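PDB 2F7L: 455aa long hypothetical phospho-sugar mutase from Sulfolobus tokodaii, which interconverts glucosamine 6-phosphate and glucosamine 1-phosphate, and likewise the galactosamine phosphates, with Mg2+ as cofactor, on the route to UDP-GlcNAc and UDP-GalNAc. Local coordinates for residues S288-Y294 against R366-Y370; S38-R44 against V66-G72; A180-L186 against N203-D207. All coordinates share one frame. Residue numbers count along the deposited sequence, not the author numbering.

Contact 1: S288-Y294 against R366-Y370; sequences SSLVEEY and RLPKY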
loop_
_atom_site.group_PDB
_atom_site.type_symbol
_atom_site.label_atom_id
_atom_site.label_comp_id
_atom_site.label_asym_id
_atom_site.label_seq_id
_atom_site.Cartn_x
_atom_site.Cartn_y
_atom_site.Cartn_z
ATOM N N SER A 288 7.942 7.183 -11.004
ATOM C CA SER A 288 8.421 7.807 -12.232
ATOM C C SER A 288 8.553 9.298 -12.045
ATOM O O SER A 288 7.746 9.886 -11.346
ATOM C CB SER A 288 7.438 7.555 -13.366
ATOM O OG SER A 288 7.650 8.464 -14.435
ATOM N N SER A 289 9.555 9.912 -12.673
ATOM C CA SER A 289 9.767 11.364 -12.555
ATOM C C SER A 289 8.631 12.112 -13.253
ATOM O O SER A 289 8.435 13.316 -13.063
ATOM C CB SER A 289 11.126 11.769 -13.143
ATOM O OG SER A 289 11.225 11.406 -14.503
ATOM N N LEU A 290 7.890 11.371 -14.062
ATOM C CA LEU A 290 6.722 11.884 -14.759
ATOM C C LEU A 290 5.856 12.701 -13.771
ATOM O O LEU A 290 5.239 13.711 -14.135
ATOM C CB LEU A 290 5.953 10.677 -15.314
ATOM C CG LEU A 290 4.446 10.486 -15.446
ATOM C CD1 LEU A 290 4.269 9.034 -15.846
ATOM C CD2 LEU A 290 3.680 10.751 -14.155
ATOM N N VAL A 291 5.827 12.253 -12.519
ATOM C CA VAL A 291 5.067 12.920 -11.479
ATOM C C VAL A 291 5.475 14.397 -11.366
ATOM O O VAL A 291 4.613 15.279 -11.252
ATOM C CB VAL A 291 5.259 12.202 -10.112
ATOM C CG1 VAL A 291 6.725 12.205 -9.722
ATOM C CG2 VAL A 291 4.419 12.885 -9.022
ATOM N N GLU A 292 6.778 14.679 -11.403
ATOM C CA GLU A 292 7.236 16.071 -11.317
ATOM C C GLU A 292 6.781 16.864 -12.522
ATOM O O GLU A 292 6.293 17.987 -12.399
ATOM C CB GLU A 292 8.755 16.162 -11.259
ATOM C CG GLU A 292 9.364 15.777 -9.950
ATOM C CD GLU A 292 10.837 16.120 -9.904
ATOM O OE1 GLU A 292 11.546 15.853 -10.904
ATOM O OE2 GLU A 292 11.287 16.652 -8.863
ATOM N N GLU A 293 6.954 16.269 -13.689
ATOM C CA GLU A 293 6.579 16.918 -14.921
ATOM C C GLU A 293 5.146 17.408 -14.882
ATOM O O GLU A 293 4.870 18.578 -15.135
ATOM C CB GLU A 293 6.760 15.943 -16.072
ATOM C CG GLU A 293 6.823 16.586 -17.447
ATOM C CD GLU A 293 7.345 15.610 -18.480
ATOM O OE1 GLU A 293 8.203 14.768 -18.118
ATOM O OE2 GLU A 293 6.909 15.690 -19.648
ATOM N N TYR A 294 4.232 16.506 -14.551
ATOM C CA TYR A 294 2.819 16.842 -14.508
ATOM C C TYR A 294 2.415 17.719 -13.334
ATOM O O TYR A 294 1.694 18.682 -13.509
ATOM C CB TYR A 294 1.985 15.564 -14.483
ATOM C CG TYR A 294 0.575 15.743 -14.990
ATOM C CD1 TYR A 294 0.273 15.567 -16.336
ATOM C CD2 TYR A 294 -0.455 16.089 -14.125
ATOM C CE1 TYR A 294 -1.022 15.724 -16.804
ATOM C CE2 TYR A 294 -1.757 16.255 -14.588
ATOM C CZ TYR A 294 -2.030 16.067 -15.926
ATOM O OH TYR A 294 -3.320 16.198 -16.378
ATOM N N ARG A 366 -3.497 12.009 -20.696
ATOM C CA ARG A 366 -3.069 13.375 -20.405
ATOM C C ARG A 366 -1.725 13.413 -19.673
ATOM O O ARG A 366 -1.190 14.483 -19.423
ATOM C CB ARG A 366 -4.080 14.117 -19.522
ATOM C CG ARG A 366 -5.478 14.397 -20.088
ATOM C CD ARG A 366 -6.090 15.525 -19.239
ATOM N NE ARG A 366 -7.546 15.507 -19.074
ATOM C CZ ARG A 366 -8.430 15.556 -20.066
ATOM N NH1 ARG A 366 -8.036 15.616 -21.342
ATOM N NH2 ARG A 366 -9.724 15.577 -19.774
ATOM N N LEU A 367 -1.184 12.252 -19.315
ATOM C CA LEU A 367 0.095 12.179 -18.581
ATOM C C LEU A 367 1.312 11.919 -19.476
ATOM O O LEU A 367 1.196 11.347 -20.569
ATOM C CB LEU A 367 0.045 11.056 -17.529
ATOM C CG LEU A 367 -0.338 11.199 -16.056
ATOM C CD1 LEU A 367 -1.078 12.477 -15.804
ATOM C CD2 LEU A 367 -1.178 9.994 -15.647
ATOM N N PRO A 368 2.502 12.328 -19.013
ATOM C CA PRO A 368 3.728 12.118 -19.781
ATOM C C PRO A 368 3.893 10.614 -20.008
ATOM O O PRO A 368 3.617 9.814 -19.111
ATOM C CB PRO A 368 4.805 12.672 -18.861
ATOM C CG PRO A 368 4.090 13.755 -18.127
ATOM C CD PRO A 368 2.767 13.117 -17.799
ATOM N N LYS A 369 4.336 10.222 -21.196
ATOM C CA LYS A 369 4.524 8.807 -21.503
ATOM C C LYS A 369 5.993 8.410 -21.387
ATOM O O LYS A 369 6.848 8.992 -22.047
ATOM C CB LYS A 369 3.986 8.523 -22.911
ATOM C CG LYS A 369 4.618 7.348 -23.648
ATOM C CD LYS A 369 4.696 7.637 -25.189
ATOM C CE LYS A 369 6.024 8.347 -25.657
ATOM N NZ LYS A 369 6.434 9.651 -24.979
ATOM N N TYR A 370 6.275 7.432 -20.525
ATOM C CA TYR A 370 7.634 6.912 -20.308
ATOM C C TYR A 370 7.690 5.396 -20.465
ATOM O O TYR A 370 6.749 4.692 -20.113
ATOM C CB TYR A 370 8.145 7.240 -18.909
ATOM C CG TYR A 370 8.636 8.645 -18.727
ATOM C CD1 TYR A 370 7.744 9.706 -18.564
ATOM C CD2 TYR A 370 10.008 8.913 -18.667
ATOM C CE1 TYR A 370 8.204 11.001 -18.332
ATOM C CE2 TYR A 370 10.483 10.207 -18.439
ATOM C CZ TYR A 370 9.572 11.243 -18.267
ATOM O OH TYR A 370 10.034 12.509 -18.005
#

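Contact 2: S38-R44 against V66-G72; sequences SKILVGR and VEVYDGG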
loop_
_atom_site.group_PDB
_atom_site.type_symbol
_atom_site.label_atom_id
_atom_site.label_comp_id
_atom_site.label_asym_id
_atom_site.label_seq_id
_atom_site.Cartn_x
_atom_site.Cartn_y
_atom_site.Cartn_z
ATOM N N SER A 38 -5.864 -1.601 27.623
ATOM C CA SER A 38 -5.893 -0.858 26.387
ATOM C C SER A 38 -6.932 -1.537 25.492
ATOM O O SER A 38 -7.096 -2.776 25.512
ATOM C CB SER A 38 -4.519 -0.850 25.725
ATOM O OG SER A 38 -4.085 -2.162 25.471
ATOM N N LYS A 39 -7.651 -0.722 24.729
ATOM C CA LYS A 39 -8.690 -1.230 23.850
ATOM C C LYS A 39 -8.102 -1.493 22.487
ATOM O O LYS A 39 -7.725 -0.554 21.793
ATOM C CB LYS A 39 -9.823 -0.208 23.780
ATOM C CG LYS A 39 -10.589 -0.073 25.079
ATOM C CD LYS A 39 -11.442 1.156 25.056
ATOM C CE LYS A 39 -12.471 1.113 26.159
ATOM N NZ LYS A 39 -11.839 0.641 27.419
ATOM N N ILE A 40 -8.023 -2.770 22.115
ATOM C CA ILE A 40 -7.413 -3.152 20.839
ATOM C C ILE A 40 -8.322 -3.859 19.873
ATOM O O ILE A 40 -8.915 -4.878 20.198
ATOM C CB ILE A 40 -6.159 -4.062 21.045
ATOM C CG1 ILE A 40 -5.108 -3.357 21.908
ATOM C CG2 ILE A 40 -5.562 -4.419 19.701
ATOM C CD1 ILE A 40 -4.604 -2.068 21.334
ATOM N N LEU A 41 -8.399 -3.335 18.661
ATOM C CA LEU A 41 -9.255 -3.919 17.637
ATOM C C LEU A 41 -8.481 -4.956 16.803
ATOM O O LEU A 41 -7.411 -4.661 16.274
ATOM C CB LEU A 41 -9.769 -2.798 16.736
ATOM C CG LEU A 41 -11.051 -2.951 15.917
ATOM C CD1 LEU A 41 -10.781 -2.458 14.513
ATOM C CD2 LEU A 41 -11.527 -4.387 15.879
ATOM N N VAL A 42 -9.024 -6.162 16.681
ATOM C CA VAL A 42 -8.378 -7.221 15.904
ATOM C C VAL A 42 -9.197 -7.558 14.664
ATOM O O VAL A 42 -10.377 -7.846 14.771
ATOM C CB VAL A 42 -8.218 -8.516 16.736
ATOM C CG1 VAL A 42 -7.554 -9.585 15.901
ATOM C CG2 VAL A 42 -7.413 -8.235 18.001
ATOM N N GLY A 43 -8.573 -7.526 13.490
ATOM C CA GLY A 43 -9.293 -7.831 12.253
ATOM C C GLY A 43 -8.440 -8.679 11.329
ATOM O O GLY A 43 -7.289 -8.947 11.665
ATOM N N ARG A 44 -8.966 -9.097 10.176
ATOM C CA ARG A 44 -8.184 -9.951 9.257
ATOM C C ARG A 44 -8.582 -9.896 7.791
ATOM O O ARG A 44 -9.699 -9.517 7.447
ATOM C CB ARG A 44 -8.263 -11.416 9.692
ATOM C CG ARG A 44 -9.553 -12.111 9.297
ATOM C CD ARG A 44 -9.608 -13.478 9.936
ATOM N NE ARG A 44 -10.081 -14.493 9.006
ATOM C CZ ARG A 44 -11.353 -14.865 8.884
ATOM N NH1 ARG A 44 -12.292 -14.302 9.651
ATOM N NH2 ARG A 44 -11.686 -15.800 7.990
ATOM N N VAL A 66 -5.273 -7.100 27.894
ATOM C CA VAL A 66 -5.787 -6.166 26.906
ATOM C C VAL A 66 -7.281 -6.394 26.781
ATOM O O VAL A 66 -7.741 -7.521 26.917
ATOM C CB VAL A 66 -5.106 -6.389 25.538
ATOM C CG1 VAL A 66 -5.854 -5.651 24.461
ATOM C CG2 VAL A 66 -3.631 -5.947 25.598
ATOM N N GLU A 67 -8.042 -5.326 26.558
ATOM C CA GLU A 67 -9.490 -5.460 26.391
ATOM C C GLU A 67 -9.635 -5.673 24.888
ATOM O O GLU A 67 -9.528 -4.721 24.120
ATOM C CB GLU A 67 -10.223 -4.175 26.823
ATOM C CG GLU A 67 -11.709 -4.420 27.184
ATOM C CD GLU A 67 -12.633 -3.213 26.946
ATOM O OE1 GLU A 67 -13.869 -3.409 26.934
ATOM O OE2 GLU A 67 -12.140 -2.073 26.776
ATOM N N VAL A 68 -9.871 -6.910 24.472
ATOM C CA VAL A 68 -9.952 -7.253 23.054
ATOM C C VAL A 68 -11.259 -7.087 22.265
ATOM O O VAL A 68 -12.319 -7.488 22.715
ATOM C CB VAL A 68 -9.503 -8.712 22.853
ATOM C CG1 VAL A 68 -9.493 -9.052 21.377
ATOM C CG2 VAL A 68 -8.137 -8.928 23.467
ATOM N N TYR A 69 -11.156 -6.527 21.062
ATOM C CA TYR A 69 -12.304 -6.372 20.165
ATOM C C TYR A 69 -12.069 -7.047 18.807
ATOM O O TYR A 69 -11.026 -6.883 18.173
ATOM C CB TYR A 69 -12.621 -4.911 19.909
ATOM C CG TYR A 69 -13.217 -4.222 21.089
ATOM C CD1 TYR A 69 -12.426 -3.900 22.189
ATOM C CD2 TYR A 69 -14.576 -3.904 21.122
ATOM C CE1 TYR A 69 -12.963 -3.282 23.286
ATOM C CE2 TYR A 69 -15.127 -3.281 22.222
ATOM C CZ TYR A 69 -14.314 -2.970 23.303
ATOM O OH TYR A 69 -14.821 -2.317 24.405
ATOM N N ASP A 70 -13.081 -7.773 18.358
ATOM C CA ASP A 70 -13.047 -8.499 17.097
ATOM C C ASP A 70 -13.816 -7.766 15.979
ATOM O O ASP A 70 -15.038 -7.605 16.046
ATOM C CB ASP A 70 -13.680 -9.865 17.313
ATOM C CG ASP A 70 -13.182 -10.898 16.333
ATOM O OD1 ASP A 70 -13.247 -10.662 15.105
ATOM O OD2 ASP A 70 -12.734 -11.964 16.809
ATOM N N GLY A 71 -13.100 -7.353 14.942
ATOM C CA GLY A 71 -13.735 -6.663 13.842
ATOM C C GLY A 71 -13.899 -7.522 12.607
ATOM O O GLY A 71 -14.243 -7.005 11.556
ATOM N N GLY A 72 -13.675 -8.827 12.716
ATOM C CA GLY A 72 -13.812 -9.702 11.558
ATOM C C GLY A 72 -12.930 -9.389 10.350
ATOM O O GLY A 72 -11.851 -8.800 10.482
#

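Contact 3: A180-L186 against N203-D207; sequences ANSVGAL and NGNLD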
loop_
_atom_site.group_PDB
_atom_site.type_symbol
_atom_site.label_atom_id
_atom_site.label_comp_id
_atom_site.label_asym_id
_atom_site.label_seq_id
_atom_site.Cartn_x
_atom_site.Cartn_y
_atom_site.Cartn_z
ATOM N N ALA A 180 -9.386 -9.534 -6.025
ATOM C CA ALA A 180 -8.454 -10.654 -5.891
ATOM C C ALA A 180 -8.894 -11.742 -4.925
ATOM O O ALA A 180 -8.099 -12.269 -4.158
ATOM C CB ALA A 180 -7.063 -10.136 -5.497
ATOM N N ASN A 181 -10.165 -12.093 -4.982
ATOM C CA ASN A 181 -10.705 -13.139 -4.119
ATOM C C ASN A 181 -10.587 -12.820 -2.637
ATOM O O ASN A 181 -10.726 -13.703 -1.785
ATOM C CB ASN A 181 -10.006 -14.445 -4.438
ATOM C CG ASN A 181 -10.381 -14.956 -5.786
ATOM O OD1 ASN A 181 -9.528 -15.261 -6.629
ATOM N ND2 ASN A 181 -11.675 -15.059 -6.011
ATOM N N SER A 182 -10.359 -11.548 -2.337
ATOM C CA SER A 182 -10.218 -11.145 -0.970
ATOM C C SER A 182 -11.095 -10.010 -0.423
ATOM O O SER A 182 -11.942 -9.404 -1.087
ATOM C CB SER A 182 -8.757 -10.825 -0.709
ATOM O OG SER A 182 -8.564 -10.488 0.650
ATOM N N VAL A 183 -10.838 -9.740 0.841
ATOM C CA VAL A 183 -11.518 -8.753 1.650
ATOM C C VAL A 183 -11.936 -7.434 0.965
ATOM O O VAL A 183 -12.854 -6.750 1.414
ATOM C CB VAL A 183 -10.628 -8.554 2.926
ATOM C CG1 VAL A 183 -10.080 -7.144 3.016
ATOM C CG2 VAL A 183 -11.400 -8.994 4.161
ATOM N N GLY A 184 -11.283 -7.078 -0.131
ATOM C CA GLY A 184 -11.641 -5.843 -0.819
ATOM C C GLY A 184 -13.039 -5.919 -1.418
ATOM O O GLY A 184 -13.656 -4.902 -1.712
ATOM N N ALA A 185 -13.542 -7.133 -1.603
ATOM C CA ALA A 185 -14.876 -7.324 -2.159
ATOM C C ALA A 185 -15.975 -6.939 -1.154
ATOM O O ALA A 185 -17.137 -6.804 -1.524
ATOM C CB ALA A 185 -15.054 -8.787 -2.590
ATOM N N LEU A 186 -15.615 -6.767 0.112
ATOM C CA LEU A 186 -16.596 -6.428 1.140
ATOM C C LEU A 186 -16.824 -4.935 1.222
ATOM O O LEU A 186 -17.698 -4.486 1.965
ATOM C CB LEU A 186 -16.140 -6.895 2.529
ATOM C CG LEU A 186 -15.726 -8.348 2.683
ATOM C CD1 LEU A 186 -15.184 -8.611 4.084
ATOM C CD2 LEU A 186 -16.916 -9.222 2.371
ATOM N N ASN A 203 -13.602 -12.172 -9.556
ATOM C CA ASN A 203 -12.999 -12.686 -8.334
ATOM C C ASN A 203 -13.521 -11.998 -7.074
ATOM O O ASN A 203 -12.769 -11.728 -6.143
ATOM C CB ASN A 203 -11.488 -12.552 -8.467
ATOM C CG ASN A 203 -10.994 -13.210 -9.725
ATOM O OD1 ASN A 203 -11.370 -14.359 -10.013
ATOM N ND2 ASN A 203 -10.171 -12.500 -10.495
ATOM N N GLY A 204 -14.827 -11.735 -7.060
ATOM C CA GLY A 204 -15.452 -11.065 -5.934
ATOM C C GLY A 204 -15.782 -11.998 -4.787
ATOM O O GLY A 204 -16.156 -11.550 -3.710
ATOM N N ASN A 205 -15.678 -13.299 -5.017
ATOM C CA ASN A 205 -15.937 -14.253 -3.946
ATOM C C ASN A 205 -14.658 -14.412 -3.114
ATOM O O ASN A 205 -13.547 -14.295 -3.639
ATOM C CB ASN A 205 -16.372 -15.608 -4.518
ATOM C CG ASN A 205 -15.325 -16.230 -5.414
ATOM O OD1 ASN A 205 -14.865 -17.329 -5.157
ATOM N ND2 ASN A 205 -14.952 -15.530 -6.473
ATOM N N LEU A 206 -14.817 -14.658 -1.819
ATOM C CA LEU A 206 -13.680 -14.827 -0.919
ATOM C C LEU A 206 -13.043 -16.189 -1.057
ATOM O O LEU A 206 -13.713 -17.209 -0.909
ATOM C CB LEU A 206 -14.120 -14.622 0.523
ATOM C CG LEU A 206 -14.662 -13.218 0.822
ATOM C CD1 LEU A 206 -15.163 -13.165 2.254
ATOM C CD2 LEU A 206 -13.571 -12.168 0.597
ATOM N N ASP A 207 -11.744 -16.217 -1.346
ATOM C CA ASP A 207 -11.056 -17.494 -1.490
ATOM C C ASP A 207 -9.586 -17.439 -1.105
ATOM O O ASP A 207 -8.735 -17.078 -1.920
ATOM C CB ASP A 207 -11.172 -17.996 -2.913
ATOM C CG ASP A 207 -10.735 -19.431 -3.031
ATOM O OD1 ASP A 207 -10.261 -19.968 -1.994
ATOM O OD2 ASP A 207 -10.867 -20.026 -4.133
#

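Contact 1: S288-Y294 against R366-Y370
The first turn of a helix packs its side chains against an extended connector that runs from domain III into the C-terminal domain. S288, with chi1 in the t well, turns its hydroxyl back to cap the incoming helix: L290 N donates to S288 OG over 2.9 Å, and the same oxygen is also hydrogen-bonded to E434. L290 points toward the connector and wedges between three residues. Its CG lies 3.9 Å from P368 CD and its CB 3.8 Å from Y370 CE1, while L290 CD2 just meets L367 CG at 4.5 Å; its closest approach is L290 CD1 to P368 O, 3.4 Å. One turn later Y294, chi1 t, swings its ring over the connector. L367 CD1 sits 3.5 Å from the Y294 ring centroid and 16° off the normal, a CH-pi contact over the face, while R366 O approaches the ring edge, 2.9 Å from Y294 CE1. P368 CD adds an oblique contact 3.8 Å from Y294 CD1. Y370, chi1 m, sets its ring beside L290 and brings its hydroxyl to E293: Y370 OH donates to E293 OE1 over 2.9 Å. E293 reaches there in an extended t,t conformation and also forms a salt bridge through OE2 with K436. Helix 259-272 backs L290 and L367, V291 faces strand 301-305, and W417 of strand 416-422 touches S288 and S289, so the contact lies at the junction of domain III with the C-terminal sheet that begins with strand 371-378.

Contact 2: S38-R44 against V66-G72
This pair forms the two strands of a beta-alpha-beta unit, strand 39-44, helix 50-63 and strand 67-73, in the alpha/beta/alpha domain I of the phosphohexose mutases. The strands run parallel, their short axes 4.6 Å apart at closest and inclined by 29°, with K39 to V42 paired in order with E67 to D70. Backbone bonds zigzag between them: E67 N to S38 O (2.9 Å), I40 N to E67 O (3.2 Å), Y69 N to I40 O (2.9 Å), V42 N to Y69 O (2.6 Å) and G71 N to V42 O (2.8 Å). The regular pattern would next use the carbonyl of G71, but R44 N instead donates to G72 O at 2.9 Å. Here the second strand is distorted: G72 has a positive phi, and its N donates to D70 OD1 over 3.0 Å in an Asx turn. A side chain at G71 would collide with L41, whose CD2 lies 3.5 Å from G71 N. On the face carrying K39, L41, E67 and Y69, a salt bridge joins K39 NZ to E67 OE2 at 2.8 Å, and E67 OE1 pairs with K146. On the other face V42 CG2 meets V68 CG1 at 4.0 Å; near the start of the strands I40 CG1 meets V66 CG1 at 3.5 Å. Helix 50-63 packs on V42 and V68 through L61, strand 90-94 bonds the far edge of strand 39-44, and the short strand 146-147 flanks strand 67-73.

Contact 3: A180-L186 against N203-D207
Two loops meet here at the C-terminal ends of the neighbouring parallel strands 174-178 and 198-201, in the alpha/beta/alpha domain II, where helix 188-194 connects the strands. N181 is the hub, and its backbone and side chain satisfy three polar groups of the other loop. N181 N donates to N203 O over 2.9 Å, and N181 O accepts from D207 N at 2.7 Å. Between these two bonds the amide N181 ND2 donates almost linearly to N205 O, at 3.1 Å and 174°. The same carbonyl receives a CA-H...O contact, N181 CA to N205 O at 3.1 Å, while L206 CA makes another to N181 O at 3.3 Å. A180, N181 and N203 all have positive phi, so both chains bend tightly where they meet. Several other polar groups have partners nearby. D207 OD1 accepts from L209 N, A180 N donates to D178 OD1, and S182 OG is hydrogen-bonded to G242 O, beside D241 and D243, which probably bind Mg2+ as in related enzymes. S182 OG also accepts from V183 N over a very short 2.4 Å. Beyond it the chain enters a 3-10 turn, in which A185 N donates to S182 O over 2.8 Å and L186 N to V183 O over 3.1 Å. M73 of strand 67-73, in domain I, touches V183, L186 and L206. L206 takes an m,t conformation that brings L206 CD2 to 3.4 Å from S182 C and L206 CD1 to 4.3 Å from L186 CD2.

Contacts 2, 3 and 1 follow one another along the chain without nesting, in domain I, domain II and domain III, the last at its passage into the C-terminal domain. Contacts 2 and 3, their centres about 22 Å apart, touch: R44 O lies 3.7 Å from V183 CG2, joining the first domain to the second. The side chains of R44 and V183 lie about 9 Å and about 5 Å from the side chain of D243, a probable Mg2+ ligand. Contact 1 stands apart, its centre about 42 Å from that of contact 2 and about 32 Å from that of contact 3. Together they sample the first and last interdomain passages of a four-domain chain.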